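Local coordinates for Azi13 (Streptomyces sahachiroi, PDB 5HMB), which probably hydrolyses naphthoate-type thioesters as a PaaI-family, hot-dog-fold thioesterase of azinomycin biosynthesis, at residues L20-I25 with A30-S35; G50-V55 with L121-Q126; S61-R66 with Q108-E113; D65-D70 with V101-T106. All coordinates share one frame; numbering follows the deposited sequence.

Contact 1. Residues L20-I25 with A30-S35; sequences LQFERI and AVAYWS
Phe-22 and Ala-32 form a non-hydrogen-bonded pair within an antiparallel beta hairpin, strands 21-26 and 29-35, whose first strand is interrupted by a classic beta bulge. The tight side is the face carrying Phe-22, Ile-25, Ala-30 and Ala-32. Ala-32 CB sits squarely over the Phe-22 ring, 3.9 Å from its centroid, as a CH-pi contact, and Ala-30 CB comes up to the edge of the same ring. Helix 49-68 closes over this face, with Ala-62 against Phe-22 and Arg-66 against Ile-25. At the far end Leu-20 and Trp-34 run side by side, Leu-20 CD2 being 3.5 Å from Trp-34 CD1; the indole NE1 is held by Ser-96 OG on strand 93-100.

The other face, with Gln-21, Arg-24, Val-31 and Tyr-33, is the more exposed one, most of all at Gln-21 and at neighbouring Glu-23. With CG anti to the backbone N (chi1 -174°), Glu-23 runs past the tyrosine: its CB lies 3.5 Å from Tyr-33 CE2, and its carboxylate carbon meets the ring edge in plane. Gln-21 and Tyr-33 exchange a pair of backbone bonds. At the bulge, Val-31 O accepts twice, from Glu-23 N at 2.7 Å and, on a lone pair in the carbonyl plane, from Arg-24 N at 3.3 Å.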
loop_
_atom_site.group_PDB
_atom_site.type_symbol
_atom_site.label_atom_id
_atom_site.label_comp_id
_atom_site.label_asym_id
_atom_site.label_seq_id
_atom_site.Cartn_x
_atom_site.Cartn_y
_atom_site.Cartn_z
ATOM N N LEU A 20 19.420 -7.044 13.946
ATOM C CA LEU A 20 18.402 -8.066 14.141
ATOM C C LEU A 20 19.010 -9.346 14.689
ATOM O O LEU A 20 20.058 -9.799 14.226
ATOM C CB LEU A 20 17.700 -8.379 12.824
ATOM C CG LEU A 20 16.726 -7.361 12.270
ATOM C CD1 LEU A 20 16.176 -7.902 10.967
ATOM C CD2 LEU A 20 15.611 -7.138 13.269
ATOM N N GLN A 21 18.333 -9.947 15.665
ATOM C CA GLN A 21 18.735 -11.243 16.204
ATOM C C GLN A 21 17.544 -12.180 16.104
ATOM O O GLN A 21 16.550 -12.005 16.812
ATOM C CB GLN A 21 19.223 -11.122 17.647
ATOM C CG GLN A 21 20.272 -10.032 17.832
ATOM C CD GLN A 21 21.400 -10.451 18.751
ATOM O OE1 GLN A 21 21.520 -9.951 19.873
ATOM N NE2 GLN A 21 22.241 -11.372 18.280
ATOM N N PHE A 22 17.640 -13.167 15.225
ATOM C CA PHE A 22 16.509 -14.043 14.965
ATOM C C PHE A 22 16.371 -15.090 16.056
ATOM O O PHE A 22 17.330 -15.793 16.388
ATOM C CB PHE A 22 16.647 -14.693 13.592
ATOM C CG PHE A 22 16.168 -13.816 12.480
ATOM C CD1 PHE A 22 16.962 -12.792 11.996
ATOM C CD2 PHE A 22 14.899 -13.971 11.964
ATOM C CE1 PHE A 22 16.515 -11.962 10.982
ATOM C CE2 PHE A 22 14.444 -13.147 10.955
ATOM C CZ PHE A 22 15.257 -12.143 10.461
ATOM N N GLU A 23 15.176 -15.161 16.632
ATOM C CA GLU A 23 14.827 -16.181 17.606
ATOM C C GLU A 23 14.218 -17.406 16.945
ATOM O O GLU A 23 14.344 -18.518 17.470
ATOM C CB GLU A 23 13.847 -15.598 18.634
ATOM C CG GLU A 23 13.500 -16.500 19.816
ATOM C CD GLU A 23 14.684 -16.752 20.739
ATOM O OE1 GLU A 23 14.666 -17.775 21.460
ATOM O OE2 GLU A 23 15.629 -15.933 20.741
ATOM N N ARG A 24 13.564 -17.232 15.802
ATOM C CA ARG A 24 12.888 -18.342 15.151
ATOM C C ARG A 24 12.753 -18.023 13.672
ATOM O O ARG A 24 12.411 -16.896 13.310
ATOM C CB ARG A 24 11.510 -18.587 15.776
ATOM C CG ARG A 24 10.685 -19.639 15.072
ATOM C CD ARG A 24 9.224 -19.562 15.486
ATOM N NE ARG A 24 9.004 -19.965 16.872
ATOM C CZ ARG A 24 8.887 -21.225 17.275
ATOM N NH1 ARG A 24 8.678 -21.498 18.558
ATOM N NH2 ARG A 24 8.984 -22.216 16.399
ATOM N N ILE A 25 13.049 -19.009 12.828
ATOM C CA ILE A 25 12.830 -18.897 11.388
ATOM C C ILE A 25 12.235 -20.209 10.900
ATOM O O ILE A 25 12.960 -21.116 10.477
ATOM C CB ILE A 25 14.111 -18.577 10.598
ATOM C CG1 ILE A 25 14.817 -17.349 11.154
ATOM C CG2 ILE A 25 13.777 -18.381 9.106
ATOM C CD1 ILE A 25 16.004 -16.923 10.336
ATOM N N ALA A 30 8.630 -16.218 11.522
ATOM C CA ALA A 30 9.977 -15.792 11.859
ATOM C C ALA A 30 9.874 -14.690 12.905
ATOM O O ALA A 30 8.958 -13.867 12.843
ATOM C CB ALA A 30 10.747 -15.298 10.630
ATOM N N VAL A 31 10.794 -14.692 13.878
ATOM C CA VAL A 31 10.772 -13.766 15.012
ATOM C C VAL A 31 12.179 -13.230 15.225
ATOM O O VAL A 31 13.129 -14.011 15.351
ATOM C CB VAL A 31 10.282 -14.442 16.307
ATOM C CG1 VAL A 31 10.370 -13.460 17.474
ATOM C CG2 VAL A 31 8.873 -14.995 16.154
ATOM N N ALA A 32 12.319 -11.908 15.283
ATOM C CA ALA A 32 13.618 -11.300 15.532
ATOM C C ALA A 32 13.489 -10.193 16.564
ATOM O O ALA A 32 12.470 -9.496 16.621
ATOM C CB ALA A 32 14.241 -10.736 14.251
ATOM N N TYR A 33 14.531 -10.041 17.374
ATOM C CA TYR A 33 14.628 -8.979 18.358
ATOM C C TYR A 33 15.639 -7.959 17.867
ATOM O O TYR A 33 16.577 -8.298 17.142
ATOM C CB TYR A 33 15.068 -9.511 19.729
ATOM C CG TYR A 33 14.187 -10.605 20.287
ATOM C CD1 TYR A 33 12.924 -10.317 20.788
ATOM C CD2 TYR A 33 14.619 -11.928 20.320
ATOM C CE1 TYR A 33 12.105 -11.311 21.306
ATOM C CE2 TYR A 33 13.809 -12.934 20.839
ATOM C CZ TYR A 33 12.553 -12.615 21.329
ATOM O OH TYR A 33 11.741 -13.596 21.844
ATOM N N TRP A 34 15.444 -6.713 18.274
ATOM C CA TRP A 34 16.358 -5.630 17.931
ATOM C C TRP A 34 16.015 -4.434 18.813
ATOM O O TRP A 34 15.036 -4.450 19.564
ATOM C CB TRP A 34 16.272 -5.275 16.449
ATOM C CG TRP A 34 14.895 -4.880 15.993
ATOM C CD1 TRP A 34 13.788 -5.684 15.912
ATOM C CD2 TRP A 34 14.486 -3.584 15.529
ATOM N NE1 TRP A 34 12.718 -4.960 15.428
ATOM C CE2 TRP A 34 13.121 -3.671 15.193
ATOM C CE3 TRP A 34 15.147 -2.361 15.359
ATOM C CZ2 TRP A 34 12.407 -2.587 14.691
ATOM C CZ3 TRP A 34 14.439 -1.289 14.860
ATOM C CH2 TRP A 34 13.081 -1.411 14.525
ATOM N N SER A 35 16.827 -3.389 18.701
ATOM C CA SER A 35 16.687 -2.222 19.550
ATOM C C SER A 35 16.946 -0.958 18.750
ATOM O O SER A 35 17.726 -0.962 17.798
ATOM C CB SER A 35 17.654 -2.273 20.729
ATOM O OG SER A 35 17.638 -1.028 21.408
#

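Contact 2. Residues G50-V55 with L121-Q126; sequences GVHCAV and LVARGQ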
loop_
_atom_site.group_PDB
_atom_site.type_symbol
_atom_site.label_atom_id
_atom_site.label_comp_id
_atom_site.label_asym_id
_atom_site.label_seq_id
_atom_site.Cartn_x
_atom_site.Cartn_y
_atom_site.Cartn_z
ATOM N N GLY A 50 12.620 4.334 7.666
ATOM C CA GLY A 50 13.188 3.302 6.815
ATOM C C GLY A 50 13.688 2.102 7.589
ATOM O O GLY A 50 13.653 0.984 7.083
ATOM N N VAL A 51 14.137 2.306 8.837
ATOM C CA VAL A 51 14.576 1.164 9.632
ATOM C C VAL A 51 13.414 0.204 9.872
ATOM O O VAL A 51 13.572 -1.016 9.764
ATOM C CB VAL A 51 15.212 1.629 10.954
ATOM C CG1 VAL A 51 15.673 0.403 11.748
ATOM C CG2 VAL A 51 16.384 2.562 10.674
ATOM N N HIS A 52 12.230 0.737 10.193
ATOM C CA HIS A 52 11.048 -0.111 10.335
ATOM C C HIS A 52 10.783 -0.912 9.066
ATOM O O HIS A 52 10.510 -2.114 9.127
ATOM C CB HIS A 52 9.816 0.733 10.690
ATOM C CG HIS A 52 9.698 1.031 12.147
ATOM N ND1 HIS A 52 9.843 0.060 13.113
ATOM C CD2 HIS A 52 9.450 2.191 12.806
ATOM C CE1 HIS A 52 9.692 0.610 14.307
ATOM N NE2 HIS A 52 9.449 1.899 14.146
ATOM N N CYS A 53 10.838 -0.254 7.905
ATOM C CA CYS A 53 10.608 -0.956 6.639
ATOM C C CYS A 53 11.653 -2.029 6.405
ATOM O O CYS A 53 11.330 -3.134 5.948
ATOM C CB CYS A 53 10.643 0.025 5.476
ATOM S SG CYS A 53 9.488 1.444 5.634
ATOM N N ALA A 54 12.923 -1.703 6.671
ATOM C CA ALA A 54 14.007 -2.655 6.448
ATOM C C ALA A 54 13.867 -3.885 7.339
ATOM O O ALA A 54 14.156 -5.009 6.909
ATOM C CB ALA A 54 15.351 -1.962 6.691
ATOM N N VAL A 55 13.460 -3.690 8.597
ATOM C CA VAL A 55 13.254 -4.821 9.501
ATOM C C VAL A 55 12.078 -5.670 9.042
ATOM O O VAL A 55 12.107 -6.906 9.124
ATOM C CB VAL A 55 13.024 -4.314 10.935
ATOM C CG1 VAL A 55 12.432 -5.433 11.807
ATOM C CG2 VAL A 55 14.317 -3.781 11.509
ATOM N N LEU A 121 1.891 -2.126 19.602
ATOM C CA LEU A 121 2.273 -2.227 18.196
ATOM C C LEU A 121 2.911 -0.917 17.748
ATOM O O LEU A 121 2.241 0.117 17.679
ATOM C CB LEU A 121 1.055 -2.579 17.347
ATOM C CG LEU A 121 1.316 -2.787 15.858
ATOM C CD1 LEU A 121 2.261 -3.945 15.615
ATOM C CD2 LEU A 121 -0.000 -3.013 15.137
ATOM N N VAL A 122 4.205 -0.960 17.443
ATOM C CA VAL A 122 4.963 0.208 17.001
ATOM C C VAL A 122 4.919 0.377 15.484
ATOM O O VAL A 122 4.890 1.499 14.976
ATOM C CB VAL A 122 6.416 0.079 17.505
ATOM C CG1 VAL A 122 7.276 1.246 17.017
ATOM C CG2 VAL A 122 6.432 -0.023 19.026
ATOM N N ALA A 123 4.977 -0.717 14.734
ATOM C CA ALA A 123 4.967 -0.632 13.282
ATOM C C ALA A 123 4.451 -1.954 12.755
ATOM O O ALA A 123 4.497 -2.971 13.450
ATOM C CB ALA A 123 6.359 -0.322 12.717
ATOM N N ARG A 124 3.938 -1.928 11.523
ATOM C CA ARG A 124 3.420 -3.136 10.895
ATOM C C ARG A 124 3.590 -3.003 9.390
ATOM O O ARG A 124 3.344 -1.925 8.834
ATOM C CB ARG A 124 1.946 -3.380 11.234
ATOM C CG ARG A 124 1.265 -4.536 10.469
ATOM C CD ARG A 124 -0.054 -4.816 11.175
ATOM N NE ARG A 124 -0.928 -5.798 10.532
ATOM C CZ ARG A 124 -1.786 -5.503 9.557
ATOM N NH1 ARG A 124 -1.851 -4.256 9.080
ATOM N NH2 ARG A 124 -2.569 -6.448 9.049
ATOM N N GLY A 125 4.026 -4.082 8.747
ATOM C CA GLY A 125 4.272 -4.056 7.313
ATOM C C GLY A 125 3.813 -5.324 6.616
ATOM O O GLY A 125 3.871 -6.423 7.173
ATOM N N GLN A 126 3.372 -5.155 5.367
ATOM C CA GLN A 126 3.004 -6.256 4.486
ATOM C C GLN A 126 4.035 -6.342 3.372
ATOM O O GLN A 126 4.326 -5.333 2.726
ATOM C CB GLN A 126 1.616 -6.049 3.878
ATOM C CG GLN A 126 0.580 -5.568 4.869
ATOM C CD GLN A 126 0.269 -6.617 5.920
ATOM O OE1 GLN A 126 -0.008 -7.771 5.582
ATOM N NE2 GLN A 126 0.325 -6.227 7.200
#
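His-52, on the central helix 49-68 of the hot-dog fold, meets Ala-123 and Val-122 of strand 121-133, so one imidazole carries the helix side of this small buried contact. The main interaction is CH-pi. Ala-123 CB stands over one face of the ring, 3.6 Å from the centroid and displaced toward the rim on the ND1-CG side; its closest ring atom is ND1, with Ala-123 CB and His-52 ND1 3.5 Å apart. The helix residue sets this up by holding CG anti to its carbonyl carbon (chi1 -83°), which swings the ring out toward the strand.

Plain van der Waals packing comes next. Val-122 CG1 approaches obliquely at the far end of the imidazole, 3.7 Å from both His-52 CE1 and NE2, and the two side chains cross at about a right angle. Leu-47 and Trp-34 also pack against the histidine.

Hydrogen bonding belongs to the strand's own surroundings: Val-122 and Ala-123 both face Thr-114 in a classic beta bulge. Arg-124 points away from the helix and bonds to Gln-126 of the third subunit, while Cys-53 packs on Cys-53 of the second. Between helix and bulge, then, the joint depends on shape and dispersion: toward this strand the ring offers its face, and its nitrogens make no hydrogen bond to residues 121-126.

Contact 3. Residues S61-R66 with Q108-E113; sequences SAAADR and QVWSVE
Ala-63 is the first residue of 61-66 to touch strand 108-113, and it does so on the indole of Trp-110. Its CB lies over one face of the six-membered ring, 3.5 Å from the centroid, as a CH-pi contact, shifted toward the outer rim so that Trp-110 CZ3 and CH2 are each 3.4 Å from Ala-63 CB. Ala-64 follows at the other end of the indole, its CB 3.8 Å from Trp-110 NE1, and meets Gln-108 as well. The glutamine chain is extended beyond CG (chi2 -171°) and brings its amide alongside this turn of the helix. Gln-108 NE2 donates to Ala-64 O at 3.2 Å, nearly straight at hydrogen but from above the carbonyl plane, and it has a second acceptor in Asn-131 OD1. At the amide's other end Gln-108 OE1 accepts from Trp-110 NE1 at 2.9 Å, lying in the indole plane although the N-H comes from above the carbonyl plane. With both ends engaged, the amide is fixed in rotation, and the buried indole N-H is satisfied.

The axes of segments 61-66 and 108-113 pass 9.1 Å apart at 141°, the packing of the hot-dog helix across its curved sheet. Strand 121-133 lies beside strand 107-115 in the sheet and adds Leu-129 against Ala-64, while strand 21-26 covers Ala-62 on another flank of the helix.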
loop_
_atom_site.group_PDB
_atom_site.type_symbol
_atom_site.label_atom_id
_atom_site.label_comp_id
_atom_site.label_asym_id
_atom_site.label_seq_id
_atom_site.Cartn_x
_atom_site.Cartn_y
_atom_site.Cartn_z
ATOM N N SER A 61 11.331 -11.721 4.631
ATOM C CA SER A 61 12.139 -12.449 3.647
ATOM C C SER A 61 12.726 -13.711 4.250
ATOM O O SER A 61 12.811 -14.748 3.575
ATOM C CB SER A 61 13.280 -11.579 3.109
ATOM O OG SER A 61 12.836 -10.665 2.124
ATOM N N ALA A 62 13.173 -13.632 5.507
ATOM C CA ALA A 62 13.685 -14.818 6.185
ATOM C C ALA A 62 12.636 -15.911 6.214
ATOM O O ALA A 62 12.930 -17.076 5.929
ATOM C CB ALA A 62 14.126 -14.477 7.610
ATOM N N ALA A 63 11.395 -15.553 6.561
ATOM C CA ALA A 63 10.346 -16.560 6.636
ATOM C C ALA A 63 10.004 -17.099 5.253
ATOM O O ALA A 63 9.839 -18.314 5.082
ATOM C CB ALA A 63 9.104 -15.990 7.308
ATOM N N ALA A 64 9.890 -16.209 4.260
ATOM C CA ALA A 64 9.541 -16.630 2.904
ATOM C C ALA A 64 10.585 -17.583 2.337
ATOM O O ALA A 64 10.244 -18.583 1.698
ATOM C CB ALA A 64 9.408 -15.415 1.989
ATOM N N ASP A 65 11.862 -17.253 2.535
ATOM C CA ASP A 65 12.962 -18.098 2.092
ATOM C C ASP A 65 12.874 -19.476 2.732
ATOM O O ASP A 65 12.955 -20.503 2.048
ATOM C CB ASP A 65 14.279 -17.417 2.449
ATOM C CG ASP A 65 15.365 -17.703 1.456
ATOM O OD1 ASP A 65 15.085 -17.662 0.235
ATOM O OD2 ASP A 65 16.501 -17.968 1.898
ATOM N N ARG A 66 12.679 -19.509 4.052
ATOM C CA ARG A 66 12.574 -20.769 4.779
ATOM C C ARG A 66 11.355 -21.578 4.346
ATOM O O ARG A 66 11.391 -22.815 4.378
ATOM C CB ARG A 66 12.546 -20.488 6.286
ATOM C CG ARG A 66 12.446 -21.721 7.186
ATOM C CD ARG A 66 13.642 -22.671 7.029
ATOM N NE ARG A 66 13.493 -23.860 7.871
ATOM C CZ ARG A 66 12.866 -24.975 7.497
ATOM N NH1 ARG A 66 12.329 -25.071 6.287
ATOM N NH2 ARG A 66 12.773 -26.000 8.335
ATOM N N GLN A 108 4.328 -14.855 -2.568
ATOM C CA GLN A 108 4.090 -14.925 -1.134
ATOM C C GLN A 108 3.781 -13.526 -0.601
ATOM O O GLN A 108 4.362 -12.536 -1.062
ATOM C CB GLN A 108 5.289 -15.473 -0.357
ATOM C CG GLN A 108 5.767 -16.861 -0.772
ATOM C CD GLN A 108 6.803 -17.401 0.193
ATOM O OE1 GLN A 108 6.580 -17.434 1.407
ATOM N NE2 GLN A 108 7.956 -17.801 -0.338
ATOM N N VAL A 109 2.882 -13.451 0.384
ATOM C CA VAL A 109 2.650 -12.239 1.162
ATOM C C VAL A 109 2.766 -12.586 2.641
ATOM O O VAL A 109 2.152 -13.552 3.104
ATOM C CB VAL A 109 1.274 -11.615 0.866
ATOM C CG1 VAL A 109 1.057 -10.400 1.765
ATOM C CG2 VAL A 109 1.176 -11.223 -0.584
ATOM N N TRP A 110 3.543 -11.793 3.377
ATOM C CA TRP A 110 3.723 -11.949 4.810
ATOM C C TRP A 110 3.361 -10.645 5.510
ATOM O O TRP A 110 3.489 -9.565 4.934
ATOM C CB TRP A 110 5.167 -12.332 5.159
ATOM C CG TRP A 110 5.490 -13.715 4.739
ATOM C CD1 TRP A 110 5.679 -14.164 3.459
ATOM C CD2 TRP A 110 5.633 -14.854 5.595
ATOM N NE1 TRP A 110 5.944 -15.520 3.472
ATOM C CE2 TRP A 110 5.917 -15.964 4.771
ATOM C CE3 TRP A 110 5.547 -15.043 6.981
ATOM C CZ2 TRP A 110 6.119 -17.249 5.289
ATOM C CZ3 TRP A 110 5.749 -16.316 7.494
ATOM C CH2 TRP A 110 6.029 -17.402 6.649
ATOM N N SER A 111 2.911 -10.758 6.759
ATOM C CA SER A 111 2.563 -9.620 7.605
ATOM C C SER A 111 3.502 -9.600 8.802
ATOM O O SER A 111 3.629 -10.602 9.513
ATOM C CB SER A 111 1.106 -9.712 8.066
ATOM O OG SER A 111 0.805 -8.715 9.019
ATOM N N VAL A 112 4.167 -8.475 9.019
ATOM C CA VAL A 112 5.174 -8.353 10.062
ATOM C C VAL A 112 4.711 -7.289 11.041
ATOM O O VAL A 112 4.487 -6.134 10.648
ATOM C CB VAL A 112 6.551 -7.997 9.487
ATOM C CG1 VAL A 112 7.578 -7.953 10.580
ATOM C CG2 VAL A 112 6.949 -8.985 8.410
ATOM N N GLU A 113 4.571 -7.667 12.308
ATOM C CA GLU A 113 4.269 -6.713 13.375
ATOM C C GLU A 113 5.500 -6.505 14.246
ATOM O O GLU A 113 6.168 -7.471 14.637
ATOM C CB GLU A 113 3.099 -7.180 14.246
ATOM C CG GLU A 113 1.797 -7.365 13.491
ATOM C CD GLU A 113 0.672 -7.798 14.396
ATOM O OE1 GLU A 113 0.914 -7.902 15.615
ATOM O OE2 GLU A 113 -0.442 -8.045 13.887
#

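Contact 4. Residues D65-D70 with V101-T106; sequences DRWLGD and VHRGAT. With SO4 (sulfate ion), chain C; SO4 (sulfate ion), chain B.
Trp-67 and Arg-103 bring the last turn of helix 49-68 to the short strand 102-103, their CA atoms 8.4 Å apart, just before Gly-69 leaves the helix with positive phi. Across that gap the indole and the arginine chain lie on one another. Arg-103 CD sits almost on the normal of the five-membered ring, 3.7 Å from its centroid, as a CH-pi contact, and CB lies over the same ring system toward its benzene end. A bend at chi3 (-54°) then lays the guanidinium on the tryptophan, the planes 27° apart, with Arg-103 NH1 3.3 Å from Trp-67 CD1. Gly-104 O reaches the indole at its edge instead, and Arg-133 bonds to that carbonyl.

The guanidinium edge is turned to the sulfate of chain B, one of two bound sulfates. Arg-103 NE donates to O4 of this ion at 2.7 Å and NH2 to its O1 at 3.0 Å, while the backbone N of Arg-103 takes its O2. The sulfate of chain C is gripped by His-102 NE2, which meets that ion's O4 at 3.0 Å with the sulfur in the imidazole plane, and by Thr-106, whose N and OG1 both donate to its O2. Phe-84 of the third subunit stacks on His-102.

Stacking leaves the N-H edge of Arg-103 available for an anion while the tryptophan steadies its face. Together with the backbone N-H groups of Arg-103 and Thr-106, this makes a surface suited to anions, occupied in the crystal by two sulfates probably taken up from the liquor.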
loop_
_atom_site.group_PDB
_atom_site.type_symbol
_atom_site.label_atom_id
_atom_site.label_comp_id
_atom_site.label_asym_id
_atom_site.label_seq_id
_atom_site.Cartn_x
_atom_site.Cartn_y
_atom_site.Cartn_z
ATOM N N ASP A 65 11.862 -17.253 2.535
ATOM C CA ASP A 65 12.962 -18.098 2.092
ATOM C C ASP A 65 12.874 -19.476 2.732
ATOM O O ASP A 65 12.955 -20.503 2.048
ATOM C CB ASP A 65 14.279 -17.417 2.449
ATOM C CG ASP A 65 15.365 -17.703 1.456
ATOM O OD1 ASP A 65 15.085 -17.662 0.235
ATOM O OD2 ASP A 65 16.501 -17.968 1.898
ATOM N N ARG A 66 12.679 -19.509 4.052
ATOM C CA ARG A 66 12.574 -20.769 4.779
ATOM C C ARG A 66 11.355 -21.578 4.346
ATOM O O ARG A 66 11.391 -22.815 4.378
ATOM C CB ARG A 66 12.546 -20.488 6.286
ATOM C CG ARG A 66 12.446 -21.721 7.186
ATOM C CD ARG A 66 13.642 -22.671 7.029
ATOM N NE ARG A 66 13.493 -23.860 7.871
ATOM C CZ ARG A 66 12.866 -24.975 7.497
ATOM N NH1 ARG A 66 12.329 -25.071 6.287
ATOM N NH2 ARG A 66 12.773 -26.000 8.335
ATOM N N TRP A 67 10.278 -20.916 3.916
ATOM C CA TRP A 67 9.124 -21.667 3.423
ATOM C C TRP A 67 9.351 -22.219 2.017
ATOM O O TRP A 67 8.865 -23.309 1.686
ATOM C CB TRP A 67 7.868 -20.791 3.437
ATOM C CG TRP A 67 6.647 -21.515 2.910
ATOM C CD1 TRP A 67 5.796 -22.319 3.624
ATOM C CD2 TRP A 67 6.164 -21.520 1.556
ATOM N NE1 TRP A 67 4.813 -22.818 2.792
ATOM C CE2 TRP A 67 5.017 -22.341 1.523
ATOM C CE3 TRP A 67 6.584 -20.907 0.377
ATOM C CZ2 TRP A 67 4.284 -22.552 0.360
ATOM C CZ3 TRP A 67 5.860 -21.117 -0.769
ATOM C CH2 TRP A 67 4.728 -21.946 -0.776
ATOM N N LEU A 68 10.035 -21.464 1.156
ATOM C CA LEU A 68 10.286 -21.958 -0.189
ATOM C C LEU A 68 11.348 -23.053 -0.175
ATOM O O LEU A 68 11.278 -23.991 -0.977
ATOM C CB LEU A 68 10.689 -20.805 -1.113
ATOM C CG LEU A 68 10.618 -21.061 -2.623
ATOM C CD1 LEU A 68 9.195 -21.436 -3.057
ATOM C CD2 LEU A 68 11.121 -19.855 -3.415
ATOM N N GLY A 69 12.309 -22.971 0.744
ATOM C CA GLY A 69 13.308 -24.017 0.877
ATOM C C GLY A 69 14.114 -24.194 -0.396
ATOM O O GLY A 69 14.335 -23.254 -1.168
ATOM N N ASP A 70 14.541 -25.438 -0.635
ATOM C CA ASP A 70 15.375 -25.732 -1.793
ATOM C C ASP A 70 14.626 -25.600 -3.114
ATOM O O ASP A 70 15.260 -25.713 -4.168
ATOM C CB ASP A 70 15.967 -27.143 -1.667
ATOM N N VAL A 101 0.444 -14.595 5.112
ATOM C CA VAL A 101 -0.876 -14.251 4.616
ATOM C C VAL A 101 -1.259 -15.131 3.438
ATOM O O VAL A 101 -2.369 -15.659 3.396
ATOM C CB VAL A 101 -0.944 -12.757 4.226
ATOM C CG1 VAL A 101 -2.265 -12.472 3.528
ATOM C CG2 VAL A 101 -0.742 -11.852 5.445
ATOM N N HIS A 102 -0.341 -15.289 2.483
ATOM C CA HIS A 102 -0.550 -16.123 1.298
ATOM C C HIS A 102 0.789 -16.687 0.855
ATOM O O HIS A 102 1.771 -15.945 0.773
ATOM C CB HIS A 102 -1.174 -15.307 0.168
ATOM C CG HIS A 102 -1.154 -15.980 -1.170
ATOM N ND1 HIS A 102 -2.222 -16.706 -1.652
ATOM C CD2 HIS A 102 -0.211 -16.008 -2.143
ATOM C CE1 HIS A 102 -1.934 -17.165 -2.858
ATOM N NE2 HIS A 102 -0.720 -16.756 -3.179
ATOM N N ARG A 103 0.827 -17.989 0.572
ATOM C CA ARG A 103 2.048 -18.668 0.136
ATOM C C ARG A 103 1.640 -19.611 -0.988
ATOM O O ARG A 103 1.090 -20.685 -0.733
ATOM C CB ARG A 103 2.711 -19.410 1.292
ATOM C CG ARG A 103 3.296 -18.480 2.349
ATOM C CD ARG A 103 3.707 -19.241 3.609
ATOM N NE ARG A 103 2.604 -20.040 4.137
ATOM C CZ ARG A 103 2.683 -20.820 5.211
ATOM N NH1 ARG A 103 3.814 -20.917 5.894
ATOM N NH2 ARG A 103 1.625 -21.516 5.599
ATOM N N GLY A 104 1.872 -19.190 -2.228
ATOM C CA GLY A 104 1.431 -19.974 -3.370
ATOM C C GLY A 104 2.536 -20.340 -4.344
ATOM O O GLY A 104 3.717 -20.382 -3.979
ATOM N N ALA A 105 2.159 -20.602 -5.593
ATOM C CA ALA A 105 3.135 -21.035 -6.586
ATOM C C ALA A 105 4.142 -19.935 -6.873
ATOM O O ALA A 105 5.349 -20.124 -6.693
ATOM C CB ALA A 105 2.431 -21.464 -7.871
ATOM N N THR A 106 3.662 -18.771 -7.314
ATOM C CA THR A 106 4.565 -17.706 -7.720
ATOM C C THR A 106 4.735 -16.595 -6.687
ATOM O O THR A 106 5.792 -15.956 -6.674
ATOM C CB THR A 106 4.096 -17.091 -9.037
ATOM O OG1 THR A 106 2.771 -16.586 -8.875
ATOM C CG2 THR A 106 4.122 -18.170 -10.195
HETATM S S SO4 C . 0.175 -17.740 -6.560
HETATM O O1 SO4 C . -0.680 -18.811 -6.041
HETATM O O2 SO4 C . 1.012 -18.219 -7.664
HETATM O O3 SO4 C . -0.672 -16.649 -7.023
HETATM O O4 SO4 C . 1.066 -17.273 -5.501
HETATM S S SO4 B . -0.865 -20.052 3.248
HETATM O O1 SO4 B . -0.314 -21.415 3.281
HETATM O O2 SO4 B . -1.209 -19.658 1.879
HETATM O O3 SO4 B . -2.067 -20.010 4.080
HETATM O O4 SO4 B . 0.110 -19.089 3.754
#

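Contacts 2 and 3 are the buried ones, contact 1 is partly buried, and contact 4 lies at the surface. Contacts 2, 3 and 4 all use helix 49-68, taken in order from its N-terminal end to its last turn, while contact 1 is a strand-to-strand hairpin that the same helix covers: Trp-34 touches His-52, and Ala-30 touches Ala-63. Strands 107-115 and 121-133, used by contacts 3 and 2, are neighbours in the sheet. The chemistry follows the place. Contact 1 joins backbone bonds to a packed apolar face, contact 2 is CH-pi and van der Waals packing on an imidazole, contact 3 adds a buried amide network, and contact 4 pairs stacking with bound anions.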